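PDB 2EHH: dihydrodipicolinate synthase from Aquifex aeolicus, which probably catalyses the condensation of pyruvate with aspartate beta-semialdehyde to 4-hydroxy-tetrahydrodipicolinate, a step of lysine biosynthesis, through a Schiff-base intermediate. Local coordinates for residues I38-G42 / H55-I59; V144-F148 / E172-L177. All coordinates share one frame; numbering follows the deposited sequence.

Contact 1. Residues I38-G42 / H55-I59; sequences ILVCG and HEKVI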
loop_
_atom_site.group_PDB
_atom_site.type_symbol
_atom_site.label_atom_id
_atom_site.label_comp_id
_atom_site.label_asym_id
_atom_site.label_seq_id
_atom_site.Cartn_x
_atom_site.Cartn_y
_atom_site.Cartn_z
ATOM N N ILE A 38 29.310 -5.096 16.292
ATOM C CA ILE A 38 28.827 -6.190 15.474
ATOM C C ILE A 38 27.522 -6.704 16.050
ATOM O O ILE A 38 27.400 -6.912 17.259
ATOM C CB ILE A 38 29.836 -7.361 15.425
ATOM C CG1 ILE A 38 31.148 -6.895 14.793
ATOM C CG2 ILE A 38 29.258 -8.516 14.616
ATOM C CD1 ILE A 38 32.203 -7.973 14.724
ATOM N N LEU A 39 26.538 -6.871 15.176
ATOM C CA LEU A 39 25.244 -7.406 15.564
ATOM C C LEU A 39 25.240 -8.836 15.057
ATOM O O LEU A 39 25.339 -9.068 13.851
ATOM C CB LEU A 39 24.105 -6.634 14.889
ATOM C CG LEU A 39 22.761 -7.368 14.817
ATOM C CD1 LEU A 39 22.202 -7.565 16.215
ATOM C CD2 LEU A 39 21.786 -6.576 13.954
ATOM N N VAL A 40 25.148 -9.795 15.972
ATOM C CA VAL A 40 25.120 -11.196 15.573
ATOM C C VAL A 40 23.725 -11.779 15.782
ATOM O O VAL A 40 22.996 -11.366 16.681
ATOM C CB VAL A 40 26.148 -12.032 16.372
ATOM C CG1 VAL A 40 27.555 -11.574 16.032
ATOM C CG2 VAL A 40 25.895 -11.889 17.864
ATOM N N CYS A 41 23.357 -12.728 14.929
ATOM C CA CYS A 41 22.057 -13.379 15.011
ATOM C C CYS A 41 20.892 -12.463 14.692
ATOM O O CYS A 41 19.822 -12.584 15.286
ATOM C CB CYS A 41 21.864 -13.994 16.393
ATOM S SG CYS A 41 23.086 -15.244 16.732
ATOM N N GLY A 42 21.109 -11.545 13.758
ATOM C CA GLY A 42 20.043 -10.655 13.344
ATOM C C GLY A 42 19.430 -11.244 12.084
ATOM O O GLY A 42 19.740 -12.381 11.710
ATOM N N HIS A 55 21.907 -19.896 18.436
ATOM C CA HIS A 55 21.818 -18.481 18.790
ATOM C C HIS A 55 22.692 -18.202 20.004
ATOM O O HIS A 55 23.507 -17.281 19.997
ATOM C CB HIS A 55 20.383 -18.078 19.152
ATOM C CG HIS A 55 19.607 -17.480 18.021
ATOM N ND1 HIS A 55 19.087 -18.235 16.990
ATOM C CD2 HIS A 55 19.234 -16.201 17.775
ATOM C CE1 HIS A 55 18.425 -17.448 16.161
ATOM N NE2 HIS A 55 18.498 -16.209 16.614
ATOM N N GLU A 56 22.512 -18.991 21.059
ATOM C CA GLU A 56 23.295 -18.771 22.265
ATOM C C GLU A 56 24.777 -19.071 22.075
ATOM O O GLU A 56 25.624 -18.394 22.655
ATOM C CB GLU A 56 22.708 -19.564 23.444
ATOM C CG GLU A 56 22.542 -21.050 23.245
ATOM C CD GLU A 56 21.615 -21.661 24.292
ATOM O OE1 GLU A 56 21.349 -20.998 25.322
ATOM O OE2 GLU A 56 21.156 -22.805 24.087
ATOM N N LYS A 57 25.096 -20.053 21.238
ATOM C CA LYS A 57 26.491 -20.407 20.985
ATOM C C LYS A 57 27.198 -19.308 20.181
ATOM O O LYS A 57 28.352 -18.964 20.456
ATOM C CB LYS A 57 26.568 -21.732 20.226
ATOM C CG LYS A 57 27.976 -22.301 20.066
ATOM C CD LYS A 57 28.588 -22.700 21.407
ATOM C CE LYS A 57 29.893 -23.472 21.222
ATOM N NZ LYS A 57 30.878 -22.757 20.356
ATOM N N VAL A 58 26.509 -18.760 19.187
ATOM C CA VAL A 58 27.088 -17.702 18.365
ATOM C C VAL A 58 27.309 -16.435 19.183
ATOM O O VAL A 58 28.345 -15.781 19.059
ATOM C CB VAL A 58 26.189 -17.383 17.147
ATOM C CG1 VAL A 58 26.597 -16.056 16.517
ATOM C CG2 VAL A 58 26.313 -18.502 16.120
ATOM N N ILE A 59 26.335 -16.088 20.018
ATOM C CA ILE A 59 26.447 -14.901 20.849
ATOM C C ILE A 59 27.621 -15.070 21.817
ATOM O O ILE A 59 28.493 -14.207 21.921
ATOM C CB ILE A 59 25.150 -14.659 21.649
ATOM C CG1 ILE A 59 23.996 -14.356 20.684
ATOM C CG2 ILE A 59 25.336 -13.495 22.621
ATOM C CD1 ILE A 59 22.619 -14.339 21.348
#
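C41 and V40 face V58, I59 and H55 across the strand-helix interface of a beta-alpha-beta unit in the TIM barrel, where helix 52-66 lies over the end of strand 37-40. The thiol of C41 does most of the touching. Set anti to the carbonyl carbon (chi1 -62°), SG reaches the helix between three side chains. C41 SG lies 3.6 Å from V58 CG1 and 4.2 Å from I59 CG1. On its third side, C41 SG stands 4.5 Å from the centroid of the H55 imidazole, a sulfur-aromatic approach that is oblique, 30° off the ring normal. The methylene of C41 meets the same ring, also obliquely, with CB 3.7 Å from H55 CD2. The imidazole is turned to C41 through a chi1 of -96°, away from a staggered setting, and its ND1 makes a weak hydrogen bond to the backbone oxygen of T51. Shortening H55 to an alanine is likely to leave SG and CB of C41 without their aromatic neighbour and open a gap beside them. V58 turns CG1 to both C41 SG and V40 CB; Y20 and L23 of helix 20-31 also pack on this valine. All five touching residues are buried. V40 finishes the interface with two apolar contacts: V40 CB lies 4.1 Å from V58 CG1, and V40 CG2 lies 4.2 Å from I59 CG1.

Contact 2. Residues V144-F148 / E172-L177; sequences VDTMF and EIVKRL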
loop_
_atom_site.group_PDB
_atom_site.type_symbol
_atom_site.label_atom_id
_atom_site.label_comp_id
_atom_site.label_asym_id
_atom_site.label_seq_id
_atom_site.Cartn_x
_atom_site.Cartn_y
_atom_site.Cartn_z
ATOM N N VAL A 144 5.054 5.485 17.673
ATOM C CA VAL A 144 5.954 6.342 18.426
ATOM C C VAL A 144 5.386 6.505 19.840
ATOM O O VAL A 144 6.137 6.605 20.812
ATOM C CB VAL A 144 6.123 7.712 17.732
ATOM C CG1 VAL A 144 7.061 8.602 18.543
ATOM C CG2 VAL A 144 6.695 7.500 16.323
ATOM N N ASP A 145 4.060 6.518 19.955
ATOM C CA ASP A 145 3.422 6.622 21.269
ATOM C C ASP A 145 3.922 5.474 22.146
ATOM O O ASP A 145 4.318 5.680 23.289
ATOM C CB ASP A 145 1.894 6.513 21.158
ATOM C CG ASP A 145 1.229 7.822 20.761
ATOM O OD1 ASP A 145 1.911 8.863 20.732
ATOM O OD2 ASP A 145 0.008 7.805 20.489
ATOM N N THR A 146 3.901 4.261 21.602
ATOM C CA THR A 146 4.342 3.086 22.345
ATOM C C THR A 146 5.829 3.182 22.677
ATOM O O THR A 146 6.235 2.899 23.802
ATOM C CB THR A 146 4.069 1.791 21.549
ATOM O OG1 THR A 146 2.662 1.663 21.328
ATOM C CG2 THR A 146 4.566 0.563 22.315
ATOM N N MET A 147 6.637 3.590 21.700
ATOM C CA MET A 147 8.072 3.733 21.919
ATOM C C MET A 147 8.327 4.750 23.025
ATOM O O MET A 147 9.184 4.549 23.881
ATOM C CB MET A 147 8.770 4.196 20.640
ATOM C CG MET A 147 8.738 3.177 19.510
ATOM S SD MET A 147 9.457 3.818 17.989
ATOM C CE MET A 147 11.185 3.842 18.421
ATOM N N PHE A 148 7.582 5.847 22.991
ATOM C CA PHE A 148 7.719 6.899 23.990
ATOM C C PHE A 148 7.437 6.354 25.390
ATOM O O PHE A 148 8.197 6.592 26.334
ATOM C CB PHE A 148 6.743 8.030 23.676
ATOM C CG PHE A 148 6.743 9.130 24.693
ATOM C CD1 PHE A 148 7.813 10.013 24.780
ATOM C CD2 PHE A 148 5.672 9.279 25.567
ATOM C CE1 PHE A 148 7.816 11.037 25.728
ATOM C CE2 PHE A 148 5.663 10.295 26.517
ATOM C CZ PHE A 148 6.739 11.177 26.598
ATOM N N GLU A 172 9.685 12.362 14.212
ATOM C CA GLU A 172 8.817 12.192 15.365
ATOM C C GLU A 172 9.548 11.541 16.535
ATOM O O GLU A 172 9.428 11.992 17.671
ATOM C CB GLU A 172 7.596 11.362 14.977
ATOM C CG GLU A 172 6.398 11.572 15.880
ATOM C CD GLU A 172 5.788 12.963 15.749
ATOM O OE1 GLU A 172 5.384 13.344 14.626
ATOM O OE2 GLU A 172 5.706 13.675 16.773
ATOM N N ILE A 173 10.304 10.482 16.261
ATOM C CA ILE A 173 11.049 9.795 17.315
ATOM C C ILE A 173 12.109 10.714 17.924
ATOM O O ILE A 173 12.188 10.860 19.142
ATOM C CB ILE A 173 11.746 8.525 16.773
ATOM C CG1 ILE A 173 10.694 7.543 16.244
ATOM C CG2 ILE A 173 12.561 7.871 17.872
ATOM C CD1 ILE A 173 11.271 6.386 15.452
ATOM N N VAL A 174 12.924 11.335 17.076
ATOM C CA VAL A 174 13.965 12.238 17.562
ATOM C C VAL A 174 13.372 13.358 18.422
ATOM O O VAL A 174 13.874 13.661 19.506
ATOM C CB VAL A 174 14.748 12.866 16.390
ATOM C CG1 VAL A 174 15.672 13.973 16.904
ATOM C CG2 VAL A 174 15.562 11.785 15.680
ATOM N N LYS A 175 12.289 13.956 17.941
ATOM C CA LYS A 175 11.643 15.048 18.657
ATOM C C LYS A 175 10.983 14.633 19.967
ATOM O O LYS A 175 11.172 15.280 20.994
ATOM C CB LYS A 175 10.602 15.723 17.757
ATOM C CG LYS A 175 9.869 16.883 18.424
ATOM C CD LYS A 175 8.885 17.540 17.472
ATOM C CE LYS A 175 8.139 18.678 18.150
ATOM N NZ LYS A 175 9.066 19.730 18.645
ATOM N N ARG A 176 10.215 13.551 19.936
ATOM C CA ARG A 176 9.513 13.101 21.131
ATOM C C ARG A 176 10.311 12.328 22.178
ATOM O O ARG A 176 10.145 12.578 23.371
ATOM C CB ARG A 176 8.284 12.278 20.734
ATOM C CG ARG A 176 7.243 13.060 19.955
ATOM C CD ARG A 176 6.045 12.189 19.660
ATOM N NE ARG A 176 5.408 11.743 20.895
ATOM C CZ ARG A 176 4.432 10.845 20.948
ATOM N NH1 ARG A 176 3.914 10.501 22.120
ATOM N NH2 ARG A 176 3.978 10.291 19.826
ATOM N N LEU A 177 11.168 11.398 21.761
ATOM C CA LEU A 177 11.925 10.608 22.739
ATOM C C LEU A 177 13.121 11.327 23.340
ATOM O O LEU A 177 13.654 10.914 24.367
ATOM C CB LEU A 177 12.366 9.264 22.146
ATOM C CG LEU A 177 11.288 8.176 22.254
ATOM C CD1 LEU A 177 10.054 8.602 21.457
ATOM C CD2 LEU A 177 11.826 6.840 21.750
#
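D145 and R176 form the salt bridge between the two helices, and a single carboxylate oxygen takes both bonds. R176 NH2 meets D145 OD1 at 2.7 Å, nearly along the C-O axis, while R176 NH1 reaches D145 OD1 at 2.9 Å from the anti side, through a bent N-H...O angle of 135°. The two nitrogens come from opposite faces of the carboxylate plane, which stands 79° from the guanidinium plane. OD1 itself lies close to the guanidinium plane, at its edge. A bend at chi3 (62°) carries the guanidinium past V144 to D145; V144 CG1 touches R176 CD and NH2. Helices 144-153 and 167-177 are successive outer helices of the TIM barrel, flanking strand 157-162, and the axes of segments 144-148 and 172-177 approach to 10.2 Å. V144 packs as a knob into the hole formed by E172, I173, R176 and L177, with V144 CG2 4.0 Å from I173 CG1. Deeper in, M147 bends at chi3 to bring CE within 3.9 Å of I173 CD1, and both side chains also pack on F181 and on E162 of the strand beneath. L177 divides its methyls, CD2 going to M147 CB and CD1 to F148 CB at 4.0 Å. This last methyl lies at the edge of the F148 ring, near its plane, whereas the backbone oxygen of R176 approaches the ring obliquely, 3.7 Å from F148 CE1.

How the contacts relate
Contacts 1 and 2 belong to different sectors of the same eight-stranded barrel, their centres about 28 Å apart and their nearest atoms about 16 Å apart, so neither touches the other. Contact 1 joins a barrel strand to its covering helix, its centre about 11 Å from the chain centre; contact 2 joins two helices of the outer layer, its centre about 21 Å out. Neither contact includes a predicted catalytic residue. The side chain of C41 is about 9 Å from that of T43, of the predicted proton relay, and the side chain of M147 about 9 Å from that of K161, the predicted Schiff-base lysine. Only contact 2 meets another subunit, where E172 packs on H237 of the second subunit.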